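Local coordinates for protein beta-fructofuranosidase (Arthrobacter, PDB 3WPU) that is a beta-fructofuranosidase of the levansucrase/invertase family, whose members share a five-bladed beta-propeller fold, at residues 87-92 with 484-489; 208-213 with 519-524; 182-187 with 194-199. All coordinates share one frame; numbering follows the deposited sequence.

Contact 1: 87-92 with 484-489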
ATOM      1  N   GLN A  87      -9.229  -2.416 -10.755  1.00 11.54           N
ATOM      2  CA  GLN A  87      -8.060  -3.195 -11.124  1.00 11.63           C
ATOM      3  C   GLN A  87      -8.246  -3.856 -12.483  1.00 12.18           C
ATOM      4  O   GLN A  87      -9.309  -4.422 -12.774  1.00 11.71           O
ATOM      5  CB  GLN A  87      -7.740  -4.214 -10.019  1.00 11.55           C
ATOM      6  CG  GLN A  87      -7.541  -3.496  -8.688  1.00 11.66           C
ATOM      7  CD  GLN A  87      -7.141  -4.344  -7.504  1.00 11.31           C
ATOM      8  OE1 GLN A  87      -6.827  -3.793  -6.431  1.00 11.72           O
ATOM      9  NE2 GLN A  87      -7.112  -5.649  -7.671  1.00 11.50           N
ATOM     10  N   TYR A  88      -7.198  -3.785 -13.308  1.00 13.24           N
ATOM     11  CA  TYR A  88      -7.294  -4.119 -14.723  1.00 13.75           C
ATOM     12  C   TYR A  88      -6.508  -5.316 -15.255  1.00 14.04           C
ATOM     13  O   TYR A  88      -5.362  -5.572 -14.870  1.00 15.69           O
ATOM     14  CB  TYR A  88      -6.873  -2.917 -15.544  1.00 13.98           C
ATOM     15  CG  TYR A  88      -7.934  -1.863 -15.631  1.00 14.16           C
ATOM     16  CD1 TYR A  88      -8.193  -1.031 -14.554  1.00 14.18           C
ATOM     17  CD2 TYR A  88      -8.680  -1.698 -16.793  1.00 14.84           C
ATOM     18  CE1 TYR A  88      -9.174  -0.071 -14.615  1.00 14.63           C
ATOM     19  CE2 TYR A  88      -9.674  -0.733 -16.866  1.00 14.52           C
ATOM     20  CZ  TYR A  88      -9.926   0.068 -15.765  1.00 14.94           C
ATOM     21  OH  TYR A  88     -10.891   1.050 -15.812  1.00 15.88           O
ATOM     22  N   SER A  89      -7.153  -6.018 -16.191  1.00 13.28           N
ATOM     23  CA  SER A  89      -6.473  -6.888 -17.136  1.00 13.48           C
ATOM     24  C   SER A  89      -6.371  -6.109 -18.439  1.00 13.68           C
ATOM     25  O   SER A  89      -7.177  -5.199 -18.677  1.00 12.31           O
ATOM     26  CB  SER A  89      -7.245  -8.202 -17.327  1.00 13.61           C
ATOM     27  OG  SER A  89      -8.495  -7.957 -17.939  1.00 13.51           O
ATOM     28  N   VAL A  90      -5.398  -6.463 -19.277  1.00 13.82           N
ATOM     29  CA  VAL A  90      -5.232  -5.865 -20.613  1.00 14.63           C
ATOM     30  C   VAL A  90      -5.160  -6.997 -21.635  1.00 15.54           C
ATOM     31  O   VAL A  90      -4.340  -7.917 -21.524  1.00 13.71           O
ATOM     32  CB  VAL A  90      -3.969  -4.971 -20.731  1.00 14.62           C
ATOM     33  CG1 VAL A  90      -3.911  -4.311 -22.109  1.00 14.90           C
ATOM     34  CG2 VAL A  90      -3.953  -3.894 -19.649  1.00 14.60           C
ATOM     35  N   ASN A  91      -6.068  -6.971 -22.603  1.00 16.00           N
ATOM     36  CA  ASN A  91      -6.122  -7.999 -23.627  1.00 16.13           C
ATOM     37  C   ASN A  91      -5.978  -9.421 -23.095  1.00 15.64           C
ATOM     38  O   ASN A  91      -5.253 -10.231 -23.651  1.00 16.59           O
ATOM     39  CB  ASN A  91      -5.125  -7.672 -24.731  1.00 16.49           C
ATOM     40  CG  ASN A  91      -5.565  -6.472 -25.547  1.00 17.43           C
ATOM     41  OD1 ASN A  91      -6.547  -5.828 -25.219  1.00 18.63           O
ATOM     42  ND2 ASN A  91      -4.841  -6.173 -26.610  1.00 20.26           N
ATOM     43  N   GLY A  92      -6.713  -9.702 -22.019  1.00 14.91           N
ATOM     44  CA  GLY A  92      -6.830 -11.032 -21.469  1.00 14.52           C
ATOM     45  C   GLY A  92      -5.839 -11.375 -20.388  1.00 14.03           C
ATOM     46  O   GLY A  92      -5.818 -12.512 -19.932  1.00 15.12           O
ATOM     47  N   ILE A 484      -4.735 -11.211  -6.890  1.00 11.22           N
ATOM     48  CA  ILE A 484      -4.925  -9.791  -7.128  1.00 10.80           C
ATOM     49  C   ILE A 484      -5.842  -9.644  -8.362  1.00 11.48           C
ATOM     50  O   ILE A 484      -5.379  -9.490  -9.496  1.00 11.73           O
ATOM     51  CB  ILE A 484      -3.570  -9.087  -7.303  1.00 10.89           C
ATOM     52  CG1 ILE A 484      -2.754  -9.247  -6.015  1.00 11.20           C
ATOM     53  CG2 ILE A 484      -3.795  -7.616  -7.657  1.00 10.64           C
ATOM     54  CD1 ILE A 484      -1.429  -8.526  -5.981  1.00 11.50           C
ATOM     55  N   PRO A 485      -7.142  -9.776  -8.142  1.00 11.97           N
ATOM     56  CA  PRO A 485      -8.044  -9.938  -9.271  1.00 11.97           C
ATOM     57  C   PRO A 485      -8.423  -8.633  -9.958  1.00 12.76           C
ATOM     58  O   PRO A 485      -8.624  -7.600  -9.301  1.00 13.26           O
ATOM     59  CB  PRO A 485      -9.289 -10.568  -8.618  1.00 12.41           C
ATOM     60  CG  PRO A 485      -9.271 -10.087  -7.232  1.00 12.30           C
ATOM     61  CD  PRO A 485      -7.835  -9.911  -6.849  1.00 12.19           C
ATOM     62  N   ALA A 486      -8.594  -8.693 -11.273  1.00 13.40           N
ATOM     63  CA  ALA A 486      -9.053  -7.540 -12.052  1.00 13.99           C
ATOM     64  C   ALA A 486     -10.576  -7.528 -12.056  1.00 14.87           C
ATOM     65  O   ALA A 486     -11.194  -8.570 -12.272  1.00 16.06           O
ATOM     66  CB  ALA A 486      -8.520  -7.621 -13.469  1.00 14.17           C
ATOM     67  N   ASN A 487     -11.176  -6.362 -11.813  1.00 14.89           N
ATOM     68  CA  ASN A 487     -12.625  -6.199 -11.963  1.00 15.15           C
ATOM     69  C   ASN A 487     -12.993  -5.378 -13.194  1.00 15.81           C
ATOM     70  O   ASN A 487     -14.173  -5.227 -13.507  1.00 16.61           O
ATOM     71  CB  ASN A 487     -13.251  -5.596 -10.694  1.00 15.08           C
ATOM     72  CG  ASN A 487     -12.725  -4.218 -10.384  1.00 15.44           C
ATOM     73  OD1 ASN A 487     -11.517  -4.030 -10.199  1.00 15.90           O
ATOM     74  ND2 ASN A 487     -13.619  -3.238 -10.319  1.00 15.82           N
ATOM     75  N   LYS A 488     -11.992  -4.886 -13.912  1.00 16.07           N
ATOM     76  CA  LYS A 488     -12.216  -4.246 -15.208  1.00 16.02           C
ATOM     77  C   LYS A 488     -11.257  -4.868 -16.206  1.00 15.96           C
ATOM     78  O   LYS A 488     -10.166  -5.296 -15.854  1.00 14.58           O
ATOM     79  CB  LYS A 488     -11.998  -2.742 -15.137  1.00 17.15           C
ATOM     80  CG  LYS A 488     -12.942  -2.024 -14.191  1.00 17.99           C
ATOM     81  CD  LYS A 488     -14.386  -2.026 -14.665  1.00 20.26           C
ATOM     82  CE  LYS A 488     -15.251  -1.151 -13.768  1.00 22.24           C
ATOM     83  NZ  LYS A 488     -16.704  -1.320 -14.071  1.00 24.17           N
ATOM     84  N   HIS A 489     -11.684  -4.924 -17.455  1.00 15.40           N
ATOM     85  CA  HIS A 489     -10.937  -5.608 -18.501  1.00 16.69           C
ATOM     86  C   HIS A 489     -10.815  -4.712 -19.700  1.00 17.76           C
ATOM     87  O   HIS A 489     -11.815  -4.384 -20.343  1.00 17.50           O
ATOM     88  CB  HIS A 489     -11.655  -6.905 -18.853  1.00 17.25           C
ATOM     89  CG  HIS A 489     -11.969  -7.711 -17.645  1.00 17.59           C
ATOM     90  ND1 HIS A 489     -11.026  -8.502 -17.015  1.00 18.38           N
ATOM     91  CD2 HIS A 489     -13.078  -7.751 -16.872  1.00 17.70           C
ATOM     92  CE1 HIS A 489     -11.571  -9.045 -15.941  1.00 18.81           C
ATOM     93  NE2 HIS A 489     -12.809  -8.599 -15.828  1.00 18.36           N
TER
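Ser89 OG and Asn487 CG each stand between the backbone N and the carbonyl carbon (chi1 66° and 62°), which sets Ser89 OG beside His489 and Asn487 CG beside Gln87. The motif is a short parallel beta pairing that joins strand 88-90 to strand 488-493 in a large mixed sheet, Tyr88 opposite Lys488. Lys488 N donates to Gln87 O at 3.0 Å, and Lys488 O accepts from Ser89 N at 3.1 Å, so one residue bonds to both neighbours of Tyr88. Ahead of the strand, Asn487 OD1 stands in for a backbone carbonyl and takes the N-H of Gln87 at 2.9 Å, almost straight at 170°. Gln87, long and extended, brings NE2 to 3.0 Å from Pro485 O, above that carbonyl's plane. The small methyl of Ala486 fits against the backbone at Ser89 N. On the Tyr88 face, the methylene Lys488 CB lies over the ring, 3.6 Å from its centroid, in a CH-pi contact, while Asp82 holds Tyr88 OH. On the other face His489 is gripped at both imidazole nitrogens: Asp502 binds NE2, and Ser89 OG meets ND1 at the ring edge, 2.7 Å away.

Contact 2: 208-213 with 519-524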
ATOM      1  N   LYS A 208       2.337  -4.823 -24.288  1.00 17.90           N
ATOM      2  CA  LYS A 208       2.305  -5.538 -25.538  1.00 20.31           C
ATOM      3  C   LYS A 208       1.947  -6.979 -25.181  1.00 20.24           C
ATOM      4  O   LYS A 208       2.729  -7.676 -24.540  1.00 20.51           O
ATOM      5  CB  LYS A 208       3.638  -5.402 -26.272  1.00 23.16           C
ATOM      6  CG  LYS A 208       3.554  -5.757 -27.760  1.00 27.32           C
ATOM      7  CD  LYS A 208       3.773  -7.239 -27.999  1.00 31.09           C
ATOM      8  CE  LYS A 208       3.405  -7.665 -29.422  1.00 35.10           C
ATOM      9  NZ  LYS A 208       2.009  -8.202 -29.554  1.00 37.10           N
ATOM     10  N   ALA A 209       0.730  -7.382 -25.541  1.00 19.77           N
ATOM     11  CA  ALA A 209       0.191  -8.679 -25.142  1.00 19.72           C
ATOM     12  C   ALA A 209      -0.132  -9.557 -26.351  1.00 19.47           C
ATOM     13  O   ALA A 209      -0.543  -9.070 -27.400  1.00 20.71           O
ATOM     14  CB  ALA A 209      -1.044  -8.489 -24.281  1.00 19.54           C
ATOM     15  N   ASN A 210       0.102 -10.852 -26.201  1.00 19.20           N
ATOM     16  CA  ASN A 210      -0.423 -11.839 -27.160  1.00 20.11           C
ATOM     17  C   ASN A 210      -0.693 -13.157 -26.436  1.00 20.72           C
ATOM     18  O   ASN A 210      -0.662 -13.189 -25.204  1.00 18.02           O
ATOM     19  CB  ASN A 210       0.511 -11.989 -28.386  1.00 21.39           C
ATOM     20  CG  ASN A 210       1.934 -12.408 -28.033  1.00 22.50           C
ATOM     21  OD1 ASN A 210       2.873 -12.111 -28.779  1.00 26.14           O
ATOM     22  ND2 ASN A 210       2.112 -13.085 -26.925  1.00 21.59           N
ATOM     23  N   LYS A 211      -0.957 -14.232 -27.184  1.00 22.32           N
ATOM     24  CA  LYS A 211      -1.257 -15.536 -26.582  1.00 24.68           C
ATOM     25  C   LYS A 211      -0.147 -16.036 -25.682  1.00 23.30           C
ATOM     26  O   LYS A 211      -0.412 -16.772 -24.740  1.00 23.61           O
ATOM     27  CB  LYS A 211      -1.502 -16.611 -27.647  1.00 27.30           C
ATOM     28  CG  LYS A 211      -2.898 -16.583 -28.228  1.00 32.54           C
ATOM     29  CD  LYS A 211      -3.060 -17.609 -29.347  1.00 35.03           C
ATOM     30  CE  LYS A 211      -4.375 -17.422 -30.083  1.00 37.75           C
ATOM     31  NZ  LYS A 211      -5.536 -17.545 -29.165  1.00 38.51           N
ATOM     32  N   LYS A 212       1.088 -15.683 -26.010  1.00 25.01           N
ATOM     33  CA  LYS A 212       2.264 -16.137 -25.266  1.00 26.83           C
ATOM     34  C   LYS A 212       2.513 -15.386 -23.958  1.00 24.70           C
ATOM     35  O   LYS A 212       3.208 -15.897 -23.093  1.00 25.31           O
ATOM     36  CB  LYS A 212       3.523 -16.067 -26.141  1.00 30.15           C
ATOM     37  CG  LYS A 212       3.750 -17.293 -27.017  1.00 35.22           C
ATOM     38  CD  LYS A 212       2.513 -17.665 -27.822  1.00 38.28           C
ATOM     39  CE  LYS A 212       2.781 -18.843 -28.746  1.00 41.14           C
ATOM     40  NZ  LYS A 212       3.842 -18.559 -29.752  1.00 43.64           N
ATOM     41  N   GLY A 213       1.938 -14.193 -23.802  1.00 21.23           N
ATOM     42  CA  GLY A 213       2.094 -13.440 -22.565  1.00 20.18           C
ATOM     43  C   GLY A 213       2.201 -11.944 -22.754  1.00 18.27           C
ATOM     44  O   GLY A 213       1.700 -11.379 -23.741  1.00 17.61           O
ATOM     45  N   TYR A 519      -7.546 -11.441 -32.655  1.00 27.12           N
ATOM     46  CA  TYR A 519      -7.425 -10.009 -32.429  1.00 27.63           C
ATOM     47  C   TYR A 519      -6.548  -9.755 -31.205  1.00 27.21           C
ATOM     48  O   TYR A 519      -5.680  -8.886 -31.230  1.00 26.98           O
ATOM     49  CB  TYR A 519      -8.814  -9.440 -32.198  1.00 26.95           C
ATOM     50  CG  TYR A 519      -8.964  -7.955 -31.924  1.00 27.69           C
ATOM     51  CD1 TYR A 519      -8.997  -7.034 -32.966  1.00 27.81           C
ATOM     52  CD2 TYR A 519      -9.186  -7.484 -30.632  1.00 27.78           C
ATOM     53  CE1 TYR A 519      -9.201  -5.680 -32.728  1.00 28.66           C
ATOM     54  CE2 TYR A 519      -9.382  -6.125 -30.382  1.00 28.22           C
ATOM     55  CZ  TYR A 519      -9.393  -5.226 -31.432  1.00 28.41           C
ATOM     56  OH  TYR A 519      -9.598  -3.875 -31.184  1.00 29.47           O
ATOM     57  N   LEU A 520      -6.781 -10.532 -30.152  1.00 26.80           N
ATOM     58  CA  LEU A 520      -6.011 -10.392 -28.906  1.00 27.95           C
ATOM     59  C   LEU A 520      -4.622 -11.018 -28.986  1.00 27.90           C
ATOM     60  O   LEU A 520      -3.776 -10.736 -28.137  1.00 27.97           O
ATOM     61  CB  LEU A 520      -6.791 -10.961 -27.719  1.00 28.71           C
ATOM     62  CG  LEU A 520      -8.083 -10.207 -27.402  1.00 29.57           C
ATOM     63  CD1 LEU A 520      -8.806 -10.870 -26.242  1.00 31.05           C
ATOM     64  CD2 LEU A 520      -7.818  -8.734 -27.118  1.00 29.48           C
ATOM     65  N   ASP A 521      -4.376 -11.855 -29.994  1.00 28.74           N
ATOM     66  CA  ASP A 521      -3.029 -12.400 -30.242  1.00 28.91           C
ATOM     67  C   ASP A 521      -2.219 -11.452 -31.134  1.00 29.03           C
ATOM     68  O   ASP A 521      -1.052 -11.695 -31.408  1.00 29.73           O
ATOM     69  CB  ASP A 521      -3.132 -13.790 -30.876  1.00 29.92           C
ATOM     70  CG  ASP A 521      -1.804 -14.526 -30.927  1.00 31.12           C
ATOM     71  OD1 ASP A 521      -0.980 -14.394 -29.997  1.00 30.08           O
ATOM     72  OD2 ASP A 521      -1.575 -15.251 -31.919  1.00 32.98           O
ATOM     73  N   GLY A 522      -2.846 -10.365 -31.576  1.00 30.33           N
ATOM     74  CA  GLY A 522      -2.202  -9.391 -32.441  1.00 30.60           C
ATOM     75  C   GLY A 522      -2.107  -9.852 -33.885  1.00 30.63           C
ATOM     76  O   GLY A 522      -1.286  -9.343 -34.641  1.00 34.41           O
ATOM     77  N   LYS A 523      -2.945 -10.812 -34.266  1.00 31.15           N
ATOM     78  CA  LYS A 523      -2.955 -11.330 -35.636  1.00 30.56           C
ATOM     79  C   LYS A 523      -3.687 -10.361 -36.560  1.00 29.53           C
ATOM     80  O   LYS A 523      -4.550  -9.595 -36.116  1.00 27.06           O
ATOM     81  CB  LYS A 523      -3.636 -12.693 -35.715  1.00 32.77           C
ATOM     82  CG  LYS A 523      -2.847 -13.848 -35.129  1.00 36.16           C
ATOM     83  CD  LYS A 523      -3.672 -15.123 -35.205  1.00 39.38           C
ATOM     84  CE  LYS A 523      -2.877 -16.343 -34.761  1.00 42.80           C
ATOM     85  NZ  LYS A 523      -3.682 -17.593 -34.853  1.00 45.30           N
ATOM     86  N   PRO A 524      -3.338 -10.386 -37.855  1.00 27.53           N
ATOM     87  CA  PRO A 524      -4.145  -9.616 -38.796  1.00 26.56           C
ATOM     88  C   PRO A 524      -5.564 -10.165 -38.862  1.00 24.44           C
ATOM     89  O   PRO A 524      -5.769 -11.378 -38.850  1.00 23.99           O
ATOM     90  CB  PRO A 524      -3.411  -9.804 -40.130  1.00 27.25           C
ATOM     91  CG  PRO A 524      -2.013 -10.144 -39.747  1.00 28.02           C
ATOM     92  CD  PRO A 524      -2.133 -10.949 -38.490  1.00 27.97           C
TER
HETATM   93  O   HOH W   1      -3.041  -7.973 -28.003  1.00 30.41           O
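The carboxylate of Asp521 is the flat group here: the aliphatic chain of Lys211 runs across one face, with Lys211 CG 3.6 Å from Asp521 CG and Lys211 CD also above it, while Asn210 CB approaches Asp521 OD1 from the other side of the plane. The contact sets a tight beta hairpin, turning from strand 197-210 into strand 213-226, against the C-terminal end of helix 514-520, which finishes in a Schellman motif. Asp521 CG stands anti to the backbone N (chi1 -169°), an orientation that carries the acid out toward the turn. There Asp521 OD1 accepts the backbone N-H of Lys211 at 2.8 Å, on its anti side and 25° out of the carboxylate plane, in a bond that is nearly straight (167°). A short acidic side chain suits the place because it supplies an acceptor to an N-H at the start of the type I turn from Asn210 to Gly213. That turn is closed by Asn210 N to Gly213 O and Gly213 N to Asn210 O, and Trp93 adds a weak bond to Asn210 O. Gly522 takes up the positive phi that ends the helix, its N bonded back to Tyr519 O, while Leu520 anchors the last turn on Phe491 of strand 488-493. Lys211 NZ remains 5.3 Å from Asp521 OD2, so the lysine touches the acid through its methylenes; the several lysines around Asp521 would nevertheless be expected to favour its negative charge. One water ties the two backbones together where their carbonyls cannot bond directly, since both are acceptors: it donates to Ala209 O at 2.8 Å and to Leu520 O at 2.9 Å.

Contact 3: 182-187 with 194-199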
ATOM      1  N   VAL A 182      15.081   6.168  -5.747  1.00  9.49           N
ATOM      2  CA  VAL A 182      15.913   6.458  -4.584  1.00  9.73           C
ATOM      3  C   VAL A 182      17.405   6.307  -4.870  1.00  9.98           C
ATOM      4  O   VAL A 182      17.860   5.316  -5.480  1.00  9.45           O
ATOM      5  CB  VAL A 182      15.552   5.560  -3.377  1.00  9.49           C
ATOM      6  CG1 VAL A 182      16.178   6.083  -2.093  1.00  9.73           C
ATOM      7  CG2 VAL A 182      14.045   5.473  -3.200  1.00  9.43           C
ATOM      8  N   ALA A 183      18.179   7.282  -4.420  1.00 10.73           N
ATOM      9  CA  ALA A 183      19.645   7.229  -4.517  1.00 11.33           C
ATOM     10  C   ALA A 183      20.255   7.272  -3.119  1.00 11.44           C
ATOM     11  O   ALA A 183      19.842   8.053  -2.268  1.00 11.59           O
ATOM     12  CB  ALA A 183      20.189   8.370  -5.361  1.00 11.24           C
ATOM     13  N   PHE A 184      21.233   6.397  -2.884  1.00 11.92           N
ATOM     14  CA  PHE A 184      21.939   6.327  -1.627  1.00 12.62           C
ATOM     15  C   PHE A 184      23.394   6.681  -1.869  1.00 13.24           C
ATOM     16  O   PHE A 184      23.940   6.370  -2.938  1.00 12.81           O
ATOM     17  CB  PHE A 184      21.916   4.922  -1.029  1.00 12.63           C
ATOM     18  CG  PHE A 184      20.529   4.379  -0.758  1.00 12.32           C
ATOM     19  CD1 PHE A 184      20.023   4.337   0.535  1.00 12.52           C
ATOM     20  CD2 PHE A 184      19.735   3.894  -1.801  1.00 12.07           C
ATOM     21  CE1 PHE A 184      18.759   3.820   0.778  1.00 12.20           C
ATOM     22  CE2 PHE A 184      18.478   3.347  -1.553  1.00 12.03           C
ATOM     23  CZ  PHE A 184      17.988   3.341  -0.265  1.00 12.10           C
ATOM     24  N   TYR A 185      24.014   7.273  -0.848  1.00 14.17           N
ATOM     25  CA  TYR A 185      25.404   7.750  -0.943  1.00 15.31           C
ATOM     26  C   TYR A 185      26.164   7.264   0.271  1.00 17.67           C
ATOM     27  O   TYR A 185      26.267   7.960   1.277  1.00 18.11           O
ATOM     28  CB  TYR A 185      25.419   9.269  -1.075  1.00 15.18           C
ATOM     29  CG  TYR A 185      24.656   9.745  -2.274  1.00 14.73           C
ATOM     30  CD1 TYR A 185      25.299  10.026  -3.487  1.00 15.42           C
ATOM     31  CD2 TYR A 185      23.274   9.899  -2.223  1.00 15.18           C
ATOM     32  CE1 TYR A 185      24.588  10.453  -4.602  1.00 15.92           C
ATOM     33  CE2 TYR A 185      22.564  10.327  -3.333  1.00 14.69           C
ATOM     34  CZ  TYR A 185      23.219  10.578  -4.526  1.00 15.55           C
ATOM     35  OH  TYR A 185      22.512  11.017  -5.626  1.00 15.54           O
ATOM     36  N   ARG A 186      26.662   6.029   0.175  1.00 19.24           N
ATOM     37  CA  ARG A 186      27.215   5.324   1.328  1.00 21.77           C
ATOM     38  C   ARG A 186      28.688   4.988   1.130  1.00 23.50           C
ATOM     39  O   ARG A 186      29.119   4.700   0.015  1.00 22.15           O
ATOM     40  CB  ARG A 186      26.418   4.047   1.596  1.00 24.15           C
ATOM     41  CG  ARG A 186      25.088   4.318   2.312  1.00 26.36           C
ATOM     42  CD  ARG A 186      23.943   3.439   1.850  1.00 30.58           C
ATOM     43  NE  ARG A 186      23.812   2.172   2.558  1.00 34.02           N
ATOM     44  CZ  ARG A 186      22.744   1.765   3.262  1.00 31.05           C
ATOM     45  NH1 ARG A 186      21.669   2.518   3.445  1.00 31.15           N
ATOM     46  NH2 ARG A 186      22.772   0.578   3.818  1.00 31.55           N
ATOM     47  N   ASN A 187      29.441   5.057   2.224  1.00 25.66           N
ATOM     48  CA  ASN A 187      30.818   4.582   2.249  1.00 28.91           C
ATOM     49  C   ASN A 187      30.816   3.072   2.264  1.00 31.47           C
ATOM     50  O   ASN A 187      29.796   2.448   2.548  1.00 32.39           O
ATOM     51  CB  ASN A 187      31.560   5.097   3.487  1.00 28.53           C
ATOM     52  CG  ASN A 187      31.696   6.606   3.510  1.00 27.96           C
ATOM     53  OD1 ASN A 187      31.184   7.276   4.410  1.00 31.72           O
ATOM     54  ND2 ASN A 187      32.364   7.148   2.520  1.00 27.09           N
ATOM     55  N   LYS A 194      26.143  11.426   2.659  1.00 18.98           N
ATOM     56  CA  LYS A 194      25.097  12.432   2.863  1.00 17.64           C
ATOM     57  C   LYS A 194      23.760  11.672   2.987  1.00 16.18           C
ATOM     58  O   LYS A 194      23.718  10.467   2.744  1.00 15.92           O
ATOM     59  CB  LYS A 194      25.050  13.452   1.706  1.00 19.14           C
ATOM     60  CG  LYS A 194      24.725  12.874   0.330  1.00 20.54           C
ATOM     61  CD  LYS A 194      24.322  13.956  -0.669  1.00 22.25           C
ATOM     62  CE  LYS A 194      23.740  13.363  -1.947  1.00 24.23           C
ATOM     63  NZ  LYS A 194      23.196  14.412  -2.859  1.00 24.95           N
ATOM     64  N   PRO A 195      22.679  12.359   3.365  1.00 14.96           N
ATOM     65  CA  PRO A 195      21.404  11.636   3.461  1.00 14.15           C
ATOM     66  C   PRO A 195      20.956  11.070   2.111  1.00 12.67           C
ATOM     67  O   PRO A 195      21.268  11.621   1.067  1.00 13.46           O
ATOM     68  CB  PRO A 195      20.434  12.718   3.961  1.00 14.36           C
ATOM     69  CG  PRO A 195      21.314  13.693   4.686  1.00 15.01           C
ATOM     70  CD  PRO A 195      22.570  13.734   3.885  1.00 15.07           C
ATOM     71  N   TYR A 196      20.201   9.984   2.146  1.00 11.99           N
ATOM     72  CA  TYR A 196      19.651   9.413   0.928  1.00 10.92           C
ATOM     73  C   TYR A 196      18.630  10.362   0.300  1.00 11.24           C
ATOM     74  O   TYR A 196      18.214  11.350   0.912  1.00 11.77           O
ATOM     75  CB  TYR A 196      19.087   8.024   1.165  1.00 11.01           C
ATOM     76  CG  TYR A 196      17.670   7.921   1.707  1.00 10.77           C
ATOM     77  CD1 TYR A 196      16.796   6.986   1.184  1.00 10.61           C
ATOM     78  CD2 TYR A 196      17.197   8.770   2.720  1.00 10.73           C
ATOM     79  CE1 TYR A 196      15.519   6.850   1.660  1.00 11.05           C
ATOM     80  CE2 TYR A 196      15.917   8.653   3.213  1.00 10.71           C
ATOM     81  CZ  TYR A 196      15.057   7.721   2.651  1.00 10.90           C
ATOM     82  OH  TYR A 196      13.787   7.578   3.143  1.00 10.95           O
ATOM     83  N   ASP A 197      18.249  10.022  -0.921  1.00 10.89           N
ATOM     84  CA  ASP A 197      17.493  10.931  -1.786  1.00 11.13           C
ATOM     85  C   ASP A 197      16.387  10.154  -2.469  1.00 10.65           C
ATOM     86  O   ASP A 197      16.568   9.656  -3.574  1.00 10.58           O
ATOM     87  CB  ASP A 197      18.435  11.565  -2.796  1.00 11.50           C
ATOM     88  CG  ASP A 197      17.804  12.708  -3.576  1.00 12.41           C
ATOM     89  OD1 ASP A 197      16.581  12.894  -3.553  1.00 13.01           O
ATOM     90  OD2 ASP A 197      18.572  13.393  -4.273  1.00 13.82           O
ATOM     91  N   PRO A 198      15.230  10.041  -1.789  1.00 10.96           N
ATOM     92  CA  PRO A 198      14.049   9.406  -2.345  1.00 10.33           C
ATOM     93  C   PRO A 198      13.169  10.440  -3.024  1.00 10.52           C
ATOM     94  O   PRO A 198      12.838  11.455  -2.412  1.00 10.74           O
ATOM     95  CB  PRO A 198      13.339   8.867  -1.119  1.00 10.61           C
ATOM     96  CG  PRO A 198      13.706   9.797  -0.007  1.00 10.85           C
ATOM     97  CD  PRO A 198      15.035  10.428  -0.377  1.00 10.91           C
ATOM     98  N   ARG A 199      12.745  10.146  -4.243  1.00  9.79           N
ATOM     99  CA  ARG A 199      11.888  11.075  -5.000  1.00 10.13           C
ATOM    100  C   ARG A 199      10.691  10.364  -5.563  1.00 10.48           C
ATOM    101  O   ARG A 199      10.775   9.191  -5.944  1.00 11.15           O
ATOM    102  CB  ARG A 199      12.671  11.730  -6.112  1.00 10.40           C
ATOM    103  CG  ARG A 199      13.928  12.430  -5.609  1.00 11.05           C
ATOM    104  CD  ARG A 199      14.586  13.271  -6.675  1.00 11.56           C
ATOM    105  NE  ARG A 199      15.864  13.809  -6.223  1.00 12.52           N
ATOM    106  CZ  ARG A 199      16.675  14.540  -6.985  1.00 13.60           C
ATOM    107  NH1 ARG A 199      16.305  14.900  -8.204  1.00 14.82           N
ATOM    108  NH2 ARG A 199      17.845  14.935  -6.515  1.00 14.36           N
TER
HETATM  109  O   HOH W   2      22.720   8.089   1.424  1.00 13.66           O
HETATM  110  O   HOH W   3      21.223  13.194  -4.710  1.00 15.80           O
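Backbone hydrogen bonds join Ala183 and Asp197 in both directions, at the loop end of a beta hairpin whose strands, 174-184 and 197-210, run antiparallel. Ala183 N lies 3.0 Å from Asp197 O, the donor standing above the carbonyl plane, and Asp197 N returns a bond to Ala183 O. The next pair, Val182 with Pro198, is non-hydrogen-bonded, a position where proline's missing N-H costs nothing toward strand 174-184.

Apolar packing gathers round Tyr196. Its CG sits between the backbone N and the carbonyl carbon (chi1 84°), and the ring beyond brings CD1 to 3.5 Å from Val182 CG1 and 3.7 Å from Phe184 CE1. The Phe184 and Tyr196 side chains lie side by side, their rings inclined at 36°. Pro198 CD rests over the centre of the Tyr196 ring, and Tyr196 OH is held by the carbonyl of Phe242.

Cation-pi and CH-pi contacts belong to Lys194 and Tyr185. The lysine chain, extended beyond CG, lies alongside the tyrosine, placing Lys194 CE over the ring centre, 3.5 Å from the Tyr185 centroid, with NZ above the same face. Lysine suits the loop because its methylenes pack on the aromatic face while the ammonium reaches polar partners. Tyr185 OH is hydrogen-bonded to Asp154 O.

Charge and water complete the contact. Arg199 grips Asp197 side-on, NE to OD1 and NH2 to OD2, a salt bridge that fixes the rotation of the carboxylate; Asp224 and Glu153 are further acidic partners of this arginine. A water bridges Tyr185 N and Lys194 O beyond the paired strands. Another is shared by three side chains: it accepts from Lys194 NZ at 3.0 Å and donates to Tyr185 OH and Asp197 OD2, each 2.7 Å away.

How the contacts relate
From the N terminus, the chain first lays down 87-92, which waits almost four hundred residues for 484-489 to close contact 1. Inside that loop contact 3 forms locally, 182-187 meeting 194-199 after a six-residue connection. Strand 197-210 then runs on to 208-213, the first half of contact 2, completed by 519-524; contacts 1 and 2 therefore cross, whereas 3 and 2 follow in series. All three reach one mixed sheet. Contact 1 adds C-terminal strand 488-493 to it and contact 2 sets the end of helix 514-520 against it; the two touch where Asn91 CG meets Leu520 CD2 at 3.6 Å. Contact 3 lies at the far end of strand 197-210, its centre about 41 Å from that of contact 2.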